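Local coordinates for ABC transporter, periplasmic substrate-binding protein (Thermotoga maritima, PDB 2HPG), which probably captures a small solute in the periplasm and delivers it to the membrane component of a tripartite ATP-independent (TRAP) transporter, at residues F13-A18 against E56-Q61; M87-F92 against Q170-S175; N206-G211 against I277-A282. One frame throughout, in Å; residues are numbered along the deposited sequence.

Contact 1 of 3, residues F13-A18 against E56-Q61; sequences FGHVLA and EDIIEQ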
loop_
_atom_site.group_PDB
_atom_site.type_symbol
_atom_site.label_atom_id
_atom_site.label_comp_id
_atom_site.label_asym_id
_atom_site.label_seq_id
_atom_site.Cartn_x
_atom_site.Cartn_y
_atom_site.Cartn_z
ATOM N N PHE A 13 -13.519 -10.786 4.125
ATOM C CA PHE A 13 -12.293 -10.057 3.859
ATOM C C PHE A 13 -12.597 -8.607 3.572
ATOM O O PHE A 13 -13.273 -8.322 2.596
ATOM C CB PHE A 13 -11.580 -10.673 2.668
ATOM C CG PHE A 13 -10.122 -10.329 2.612
ATOM C CD1 PHE A 13 -9.190 -11.135 3.232
ATOM C CD2 PHE A 13 -9.691 -9.197 1.953
ATOM C CE1 PHE A 13 -7.844 -10.821 3.201
ATOM C CE2 PHE A 13 -8.351 -8.877 1.925
ATOM C CZ PHE A 13 -7.427 -9.696 2.548
ATOM N N GLY A 14 -12.072 -7.696 4.393
ATOM C CA GLY A 14 -12.460 -6.297 4.304
ATOM C C GLY A 14 -11.394 -5.283 3.933
ATOM O O GLY A 14 -10.217 -5.599 3.763
ATOM N N HIS A 15 -11.831 -4.034 3.837
ATOM C CA HIS A 15 -10.956 -2.925 3.503
ATOM C C HIS A 15 -10.371 -3.010 2.098
ATOM O O HIS A 15 -9.262 -2.555 1.863
ATOM C CB HIS A 15 -9.827 -2.777 4.548
ATOM C CG HIS A 15 -10.278 -2.151 5.831
ATOM N ND1 HIS A 15 -9.398 -1.771 6.825
ATOM C CD2 HIS A 15 -11.516 -1.839 6.284
ATOM C CE1 HIS A 15 -10.080 -1.262 7.839
ATOM N NE2 HIS A 15 -11.367 -1.294 7.537
ATOM N N VAL A 16 -11.129 -3.543 1.144
ATOM C CA VAL A 16 -10.610 -3.676 -0.210
ATOM C C VAL A 16 -10.851 -2.419 -1.069
ATOM O O VAL A 16 -10.895 -2.509 -2.300
ATOM C CB VAL A 16 -11.162 -4.929 -0.914
ATOM C CG1 VAL A 16 -10.989 -6.144 -0.028
ATOM C CG2 VAL A 16 -12.625 -4.741 -1.338
ATOM N N LEU A 17 -10.944 -1.260 -0.417
ATOM C CA LEU A 17 -11.048 0.035 -1.082
ATOM C C LEU A 17 -12.436 0.220 -1.712
ATOM O O LEU A 17 -13.398 -0.381 -1.216
ATOM C CB LEU A 17 -9.865 0.281 -2.044
ATOM C CG LEU A 17 -8.474 0.019 -1.437
ATOM C CD1 LEU A 17 -7.373 0.471 -2.362
ATOM C CD2 LEU A 17 -8.322 0.692 -0.076
ATOM N N ALA A 18 -12.564 1.088 -2.721
ATOM C CA ALA A 18 -13.880 1.541 -3.176
ATOM C C ALA A 18 -14.552 0.481 -4.019
ATOM O O ALA A 18 -13.862 -0.247 -4.738
ATOM C CB ALA A 18 -13.775 2.860 -3.970
ATOM N N GLU A 56 -12.240 0.897 14.112
ATOM C CA GLU A 56 -12.170 -0.539 13.852
ATOM C C GLU A 56 -10.841 -1.054 14.398
ATOM O O GLU A 56 -9.766 -0.539 14.045
ATOM C CB GLU A 56 -12.242 -0.848 12.354
ATOM C CG GLU A 56 -13.454 -0.299 11.632
ATOM C CD GLU A 56 -13.593 -0.871 10.229
ATOM O OE1 GLU A 56 -13.723 -2.117 10.095
ATOM O OE2 GLU A 56 -13.574 -0.074 9.262
ATOM N N ASP A 57 -10.915 -2.065 15.255
ATOM C CA ASP A 57 -9.722 -2.687 15.797
ATOM C C ASP A 57 -9.451 -3.969 15.007
ATOM O O ASP A 57 -9.609 -5.084 15.510
ATOM C CB ASP A 57 -9.900 -2.951 17.295
ATOM C CG ASP A 57 -8.586 -2.850 18.066
ATOM O OD1 ASP A 57 -7.514 -3.221 17.509
ATOM O OD2 ASP A 57 -8.637 -2.388 19.234
ATOM N N ILE A 58 -9.031 -3.783 13.755
ATOM C CA ILE A 58 -8.909 -4.887 12.793
ATOM C C ILE A 58 -7.910 -5.967 13.239
ATOM O O ILE A 58 -8.132 -7.151 13.011
ATOM C CB ILE A 58 -8.577 -4.372 11.349
ATOM C CG1 ILE A 58 -7.158 -3.787 11.253
ATOM C CG2 ILE A 58 -9.622 -3.344 10.892
ATOM C CD1 ILE A 58 -6.776 -3.310 9.855
ATOM N N ILE A 59 -6.828 -5.558 13.889
ATOM C CA ILE A 59 -5.810 -6.501 14.353
ATOM C C ILE A 59 -6.321 -7.334 15.520
ATOM O O ILE A 59 -6.023 -8.516 15.612
ATOM C CB ILE A 59 -4.493 -5.770 14.768
ATOM C CG1 ILE A 59 -3.893 -5.027 13.569
ATOM C CG2 ILE A 59 -3.471 -6.752 15.370
ATOM C CD1 ILE A 59 -3.678 -5.896 12.343
ATOM N N GLU A 60 -7.095 -6.717 16.406
ATOM C CA GLU A 60 -7.614 -7.422 17.576
ATOM C C GLU A 60 -8.546 -8.579 17.164
ATOM O O GLU A 60 -8.582 -9.608 17.827
ATOM C CB GLU A 60 -8.298 -6.440 18.545
ATOM C CG GLU A 60 -8.483 -6.959 19.996
ATOM C CD GLU A 60 -7.163 -7.294 20.735
ATOM O OE1 GLU A 60 -6.678 -8.449 20.617
ATOM O OE2 GLU A 60 -6.631 -6.416 21.462
ATOM N N GLN A 61 -9.258 -8.416 16.050
ATOM C CA GLN A 61 -10.089 -9.479 15.484
ATOM C C GLN A 61 -9.243 -10.637 14.964
ATOM O O GLN A 61 -9.532 -11.799 15.239
ATOM C CB GLN A 61 -10.943 -8.925 14.346
ATOM C CG GLN A 61 -11.922 -7.872 14.798
ATOM C CD GLN A 61 -12.637 -7.178 13.666
ATOM O OE1 GLN A 61 -12.544 -5.959 13.528
ATOM N NE2 GLN A 61 -13.368 -7.938 12.859
#

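Contact 2 of 3, residues M87-F92 against Q170-S175; sequences MNLAYF and QESIRS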
loop_
_atom_site.group_PDB
_atom_site.type_symbol
_atom_site.label_atom_id
_atom_site.label_comp_id
_atom_site.label_asym_id
_atom_site.label_seq_id
_atom_site.Cartn_x
_atom_site.Cartn_y
_atom_site.Cartn_z
HETATM N N MSE A 87 9.039 -1.244 4.704
HETATM C CA MSE A 87 8.441 -1.324 3.363
HETATM C C MSE A 87 7.375 -0.247 3.059
HETATM O O MSE A 87 6.832 -0.227 1.950
HETATM C CB MSE A 87 7.883 -2.718 3.116
HETATM C CG MSE A 87 8.905 -3.808 3.415
HETATM SE SE MSE A 87 8.453 -5.559 2.797
HETATM C CE MSE A 87 7.507 -5.124 1.156
ATOM N N ASN A 88 7.103 0.638 4.012
ATOM C CA ASN A 88 6.184 1.780 3.801
ATOM C C ASN A 88 6.917 3.120 3.853
ATOM O O ASN A 88 6.295 4.197 3.857
ATOM C CB ASN A 88 5.042 1.767 4.837
ATOM C CG ASN A 88 3.675 2.070 4.214
ATOM O OD1 ASN A 88 3.464 3.136 3.648
ATOM N ND2 ASN A 88 2.776 1.116 4.278
ATOM N N LEU A 89 8.242 3.059 3.881
ATOM C CA LEU A 89 9.035 4.263 3.937
ATOM C C LEU A 89 9.352 4.800 2.532
ATOM O O LEU A 89 9.372 4.050 1.534
ATOM C CB LEU A 89 10.306 4.034 4.782
ATOM C CG LEU A 89 10.081 4.065 6.292
ATOM C CD1 LEU A 89 11.402 3.878 7.007
ATOM C CD2 LEU A 89 9.458 5.359 6.730
ATOM N N ALA A 90 9.555 6.114 2.469
ATOM C CA ALA A 90 9.796 6.811 1.207
ATOM C C ALA A 90 10.929 6.161 0.448
ATOM O O ALA A 90 11.947 5.839 1.029
ATOM C CB ALA A 90 10.099 8.297 1.449
ATOM N N TYR A 91 10.711 5.948 -0.847
ATOM C CA TYR A 91 11.698 5.378 -1.791
ATOM C C TYR A 91 12.191 3.964 -1.527
ATOM O O TYR A 91 13.081 3.517 -2.237
ATOM C CB TYR A 91 12.898 6.325 -2.017
ATOM C CG TYR A 91 12.461 7.595 -2.675
ATOM C CD1 TYR A 91 12.312 8.757 -1.943
ATOM C CD2 TYR A 91 12.121 7.618 -4.025
ATOM C CE1 TYR A 91 11.858 9.916 -2.542
ATOM C CE2 TYR A 91 11.678 8.793 -4.633
ATOM C CZ TYR A 91 11.562 9.928 -3.890
ATOM O OH TYR A 91 11.097 11.090 -4.484
ATOM N N PHE A 92 11.591 3.245 -0.570
ATOM C CA PHE A 92 11.950 1.844 -0.321
ATOM C C PHE A 92 12.159 1.018 -1.602
ATOM O O PHE A 92 13.191 0.359 -1.760
ATOM C CB PHE A 92 10.925 1.135 0.613
ATOM C CG PHE A 92 11.150 -0.361 0.720
ATOM C CD1 PHE A 92 12.114 -0.866 1.590
ATOM C CD2 PHE A 92 10.451 -1.242 -0.087
ATOM C CE1 PHE A 92 12.363 -2.241 1.660
ATOM C CE2 PHE A 92 10.699 -2.610 -0.047
ATOM C CZ PHE A 92 11.647 -3.118 0.849
ATOM N N GLN A 170 4.014 9.752 8.008
ATOM C CA GLN A 170 4.223 11.073 8.590
ATOM C C GLN A 170 5.700 11.440 8.587
ATOM O O GLN A 170 6.083 12.527 8.145
ATOM C CB GLN A 170 3.653 11.148 10.008
ATOM C CG GLN A 170 2.151 10.932 10.115
ATOM C CD GLN A 170 1.339 12.113 9.688
ATOM O OE1 GLN A 170 1.525 13.198 10.212
ATOM N NE2 GLN A 170 0.401 11.906 8.756
ATOM N N GLU A 171 6.530 10.527 9.068
ATOM C CA GLU A 171 7.976 10.765 9.169
ATOM C C GLU A 171 8.639 10.862 7.813
ATOM O O GLU A 171 9.552 11.641 7.645
ATOM C CB GLU A 171 8.639 9.633 9.952
ATOM C CG GLU A 171 8.174 9.546 11.387
ATOM C CD GLU A 171 8.705 10.664 12.245
ATOM O OE1 GLU A 171 9.728 11.285 11.861
ATOM O OE2 GLU A 171 8.086 10.927 13.309
ATOM N N SER A 172 8.183 10.055 6.860
ATOM C CA SER A 172 8.652 10.134 5.481
ATOM C C SER A 172 8.396 11.519 4.855
ATOM O O SER A 172 9.325 12.152 4.345
ATOM C CB SER A 172 7.983 9.046 4.641
ATOM O OG SER A 172 8.520 7.774 4.960
ATOM N N ILE A 173 7.147 11.979 4.905
ATOM C CA ILE A 173 6.776 13.270 4.317
ATOM C C ILE A 173 7.455 14.431 5.026
ATOM O O ILE A 173 7.865 15.428 4.390
ATOM C CB ILE A 173 5.241 13.469 4.303
ATOM C CG1 ILE A 173 4.580 12.470 3.337
ATOM C CG2 ILE A 173 4.877 14.889 3.918
ATOM C CD1 ILE A 173 5.214 12.405 1.956
ATOM N N ARG A 174 7.599 14.300 6.340
ATOM C CA ARG A 174 8.387 15.266 7.120
ATOM C C ARG A 174 9.857 15.307 6.691
ATOM O O ARG A 174 10.430 16.370 6.553
ATOM C CB ARG A 174 8.277 14.964 8.617
ATOM C CG ARG A 174 8.927 15.991 9.505
ATOM C CD ARG A 174 8.652 15.665 10.960
ATOM N NE ARG A 174 9.436 16.480 11.893
ATOM C CZ ARG A 174 10.696 16.220 12.263
ATOM N NH1 ARG A 174 11.353 15.188 11.756
ATOM N NH2 ARG A 174 11.315 17.011 13.146
ATOM N N SER A 175 10.467 14.151 6.478
ATOM C CA SER A 175 11.871 14.108 6.090
ATOM C C SER A 175 12.125 14.682 4.683
ATOM O O SER A 175 13.202 15.228 4.423
ATOM C CB SER A 175 12.396 12.680 6.167
ATOM O OG SER A 175 11.958 11.949 5.038
#

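Contact 3 of 3, residues N206-G211 against I277-A282; sequences NVYNGG and IEKGMA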
loop_
_atom_site.group_PDB
_atom_site.type_symbol
_atom_site.label_atom_id
_atom_site.label_comp_id
_atom_site.label_asym_id
_atom_site.label_seq_id
_atom_site.Cartn_x
_atom_site.Cartn_y
_atom_site.Cartn_z
ATOM N N ASN A 206 -6.524 8.188 -7.401
ATOM C CA ASN A 206 -7.054 8.868 -6.209
ATOM C C ASN A 206 -7.408 10.306 -6.555
ATOM O O ASN A 206 -8.480 10.809 -6.196
ATOM C CB ASN A 206 -6.003 8.949 -5.089
ATOM C CG ASN A 206 -5.649 7.607 -4.461
ATOM O OD1 ASN A 206 -6.419 6.642 -4.494
ATOM N ND2 ASN A 206 -4.458 7.543 -3.880
ATOM N N VAL A 207 -6.484 10.991 -7.224
ATOM C CA VAL A 207 -6.690 12.401 -7.568
ATOM C C VAL A 207 -7.875 12.535 -8.515
ATOM O O VAL A 207 -8.736 13.393 -8.325
ATOM C CB VAL A 207 -5.445 13.032 -8.217
ATOM C CG1 VAL A 207 -5.767 14.449 -8.758
ATOM C CG2 VAL A 207 -4.275 13.070 -7.207
ATOM N N TYR A 208 -7.940 11.684 -9.530
ATOM C CA TYR A 208 -9.030 11.798 -10.500
ATOM C C TYR A 208 -10.414 11.449 -9.904
ATOM O O TYR A 208 -11.415 12.183 -10.086
ATOM C CB TYR A 208 -8.778 10.925 -11.729
ATOM C CG TYR A 208 -9.838 11.169 -12.813
ATOM C CD1 TYR A 208 -9.756 12.267 -13.638
ATOM C CD2 TYR A 208 -10.913 10.294 -12.980
ATOM C CE1 TYR A 208 -10.728 12.513 -14.620
ATOM C CE2 TYR A 208 -11.892 10.520 -13.951
ATOM C CZ TYR A 208 -11.782 11.640 -14.771
ATOM O OH TYR A 208 -12.730 11.909 -15.767
ATOM N N ASN A 209 -10.493 10.299 -9.257
ATOM C CA ASN A 209 -11.760 9.828 -8.691
ATOM C C ASN A 209 -12.253 10.736 -7.557
ATOM O O ASN A 209 -13.439 10.833 -7.325
ATOM C CB ASN A 209 -11.630 8.385 -8.211
ATOM C CG ASN A 209 -11.489 7.399 -9.364
ATOM O OD1 ASN A 209 -12.072 7.589 -10.433
ATOM N ND2 ASN A 209 -10.738 6.334 -9.144
ATOM N N GLY A 210 -11.345 11.384 -6.847
ATOM C CA GLY A 210 -11.748 12.366 -5.838
ATOM C C GLY A 210 -12.082 13.759 -6.366
ATOM O O GLY A 210 -12.424 14.666 -5.560
ATOM N N GLY A 211 -11.955 13.950 -7.686
ATOM C CA GLY A 211 -12.156 15.245 -8.328
ATOM C C GLY A 211 -11.253 16.309 -7.766
ATOM O O GLY A 211 -11.578 17.493 -7.778
ATOM N N ILE A 277 -4.638 15.363 -16.952
ATOM C CA ILE A 277 -4.180 16.343 -17.939
ATOM C C ILE A 277 -5.381 16.938 -18.657
ATOM O O ILE A 277 -5.512 18.149 -18.754
ATOM C CB ILE A 277 -3.188 15.715 -18.946
ATOM C CG1 ILE A 277 -1.862 15.404 -18.252
ATOM C CG2 ILE A 277 -2.893 16.669 -20.110
ATOM C CD1 ILE A 277 -0.837 14.711 -19.150
ATOM N N GLU A 278 -6.291 16.086 -19.096
ATOM C CA GLU A 278 -7.517 16.554 -19.746
ATOM C C GLU A 278 -8.461 17.374 -18.848
ATOM O O GLU A 278 -9.352 18.056 -19.352
ATOM C CB GLU A 278 -8.237 15.361 -20.354
ATOM C CG GLU A 278 -7.412 14.747 -21.477
ATOM C CD GLU A 278 -7.667 13.278 -21.726
ATOM O OE1 GLU A 278 -8.521 12.648 -21.063
ATOM O OE2 GLU A 278 -6.974 12.732 -22.608
ATOM N N LYS A 279 -8.273 17.305 -17.531
ATOM C CA LYS A 279 -9.032 18.125 -16.586
ATOM C C LYS A 279 -8.262 19.361 -16.183
ATOM O O LYS A 279 -8.712 20.125 -15.345
ATOM C CB LYS A 279 -9.429 17.308 -15.346
ATOM C CG LYS A 279 -10.422 16.221 -15.641
ATOM C CD LYS A 279 -11.797 16.818 -15.969
ATOM C CE LYS A 279 -12.799 15.740 -16.311
ATOM N NZ LYS A 279 -14.192 16.279 -16.417
ATOM N N GLY A 280 -7.083 19.541 -16.767
ATOM C CA GLY A 280 -6.377 20.799 -16.704
ATOM C C GLY A 280 -5.234 20.844 -15.715
ATOM O O GLY A 280 -4.724 21.914 -15.435
HETATM N N MSE A 281 -4.816 19.691 -15.197
HETATM C CA MSE A 281 -3.705 19.655 -14.254
HETATM C C MSE A 281 -2.383 19.810 -14.976
HETATM O O MSE A 281 -2.239 19.388 -16.123
HETATM C CB MSE A 281 -3.695 18.353 -13.466
HETATM C CG MSE A 281 -4.882 18.196 -12.549
HETATM SE SE MSE A 281 -4.488 16.791 -11.271
HETATM C CE MSE A 281 -3.370 17.769 -9.988
ATOM N N ALA A 282 -1.416 20.414 -14.289
ATOM C CA ALA A 282 -0.055 20.524 -14.779
ATOM C C ALA A 282 0.797 19.457 -14.137
ATOM O O ALA A 282 0.889 19.398 -12.919
ATOM C CB ALA A 282 0.513 21.882 -14.441
#

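Contact 1 of 3, residues F13-A18 against E56-Q61
His15 NE2 donates a hydrogen bond to Glu56 OE2 at 3.1 Å, and it is the one polar link between residues 13-18 and 56-61. The bond is almost straight, 173° at the hydrogen, and the carboxylate oxygen sits at the edge of the imidazole, nearly in its plane. Seen from Glu56 the fit is different: the donor comes from above the carboxylate, 52° out of its plane, and the two flat groups stand almost perpendicular. The second oxygen, Glu56 OE1, is 3.6 Å from His15 NE2, so one oxygen takes the bond. The two side chains come from opposite directions, Glu56 with its chain extended beyond CG. A nearby carboxylate of this kind would tend to stabilise a protonated imidazole.

Beside the polar bond lies an apolar contact. Ile58 CG2 meets His15 CE1 at 3.7 Å, obliquely to the ring. Ile58 holds CG1 between its backbone N and carbonyl carbon (chi1 69°), and that torsion leaves the CG2 branch to face the histidine. Trp70 closes the group: its ring meets that of His15 at an angle, and Glu56 and Ile58 both touch it. The backbone of His15 is held as well, since its carbonyl oxygen bonds to Asn71 ND2.

His15 comes just after strand 9-14, with positive phi, where the chain leaves the sheet. Glu56 lies just ahead of helix 58-64, whose N-cap position is Asp57. The contact thus ties the loop at the C-terminal end of a strand to the approach to a helix that leads into the neighbouring parallel strand 68-73, an arrangement belonging to the alpha/beta architecture of periplasmic binding proteins.

Contact 2 of 3, residues M87-F92 against Q170-S175
Ser172 gives up the most surface here, and its hydroxyl meets the chain at Leu89 and Ala90. The backbone N of Ala90 donates to Ser172 OG at 3.2 Å, with 153° at the hydrogen. The same oxygen is also bonded to Ala168 O, one turn earlier in helix 167-176. The torsion explains both: OG stands anti to the carbonyl carbon of Ser172, beside its own backbone N (chi1 -73°), a position from which it can reach back along the helix and still face the loop.

Ala90 adds a small apolar contact beside the bond, its CB lying 3.9 Å from Ser172 CB. Two such short side chains let the backbones come close, and the CA atoms of Ala90 and Ser172 are 5.5 Å apart. Leu89 comes in from its branch end: CD2 packs against Ser172 OG at 3.1 Å, a tight approach for a methyl and a hydroxyl. The leucine side chain also touches Tyr302 and Leu307, and Ser172 touches Phe225 on strand 218-234.

The loop presents its N-H from a type II turn running from Leu89 to Phe92, closed by Phe92 N to Leu89 O at 3.2 Å. Tyr91 takes the positive-phi corner of that turn, and its OH bonds to Thr222 O. Ala90 O goes to the hydroxyl of Tyr302, on helix 291-305. On the helix side, Ser175 OG donates to Ser172 O at 2.7 Å.

All the touching residues are buried, so the chemistry is economical: one serine oxygen gives its hydrogen to a helix carbonyl and accepts a loop amide, which satisfies a backbone N-H in the interior and fixes the rotation of the hydroxyl.

Contact 3 of 3, residues N206-G211 against I277-A282
Val207 and selenomethionine Met281 reach toward each other tip to tip, Val207 CG1 lying 3.7 Å from Met281 SE. The valine branch is placed by its torsion: CG1 is anti to the backbone N (chi1 171°). Met281 CG stands anti to the carbonyl carbon, beside the backbone N, and the chain runs on extended (chi2 -164°) to bring SE up to that methyl; the bend at chi3 turns only the terminal CE.

The second touch lies nearer the surface. Tyr208 and Lys279 cross obliquely, with the aliphatic part of the lysine alongside the ring edge rather than over a face. Lys279 CG lies near the ring plane, 3.9 Å from Tyr208 CE1, and further along the lysine Lys279 CE sits 3.9 Å from Tyr208 OH. A bend at chi2 of -70° turns the lysine along the tyrosine toward its hydroxyl end.

One shell further out, Val145 on strand 130-146 touches both Val207 and Met281, while Met219 packs on Val207. Tyr213 touches both Lys279 and Met281, and Cys276 of the long helix 243-278 meets Tyr208 and Met281. The backbones are set by two Schellman motifs, at Gly211 and at Gly280. Gly280, with positive phi, ends the long helix, and the chain turns there toward strand 282-284.

No hydrogen bond crosses between the segments. What joins them directly is apolar packing: a buried valine-selenomethionine contact, flanked by a lysine that lays its methylenes, rather than its charge, along the tyrosine.

In the fold
The three contacts follow one another strictly along the chain, each closing before the next opens, and none touches another. Centres of contacts 1 and 2 are 23 Å apart, those of 2 and 3 are 24 Å apart, and those of 1 and 3 are 28 Å apart. Even so, contacts 1 and 3 come within about 7 Å at their nearest atoms, against about 12 Å for the other two pairs. Strand 218-234 runs past all three, touched by Phe13 and Ile59, by Ser172 and by Val207. Contact 2 is buried, whereas contacts 1 and 3 are partly so; contact 3 lies farthest from the chain centre, about 21 Å.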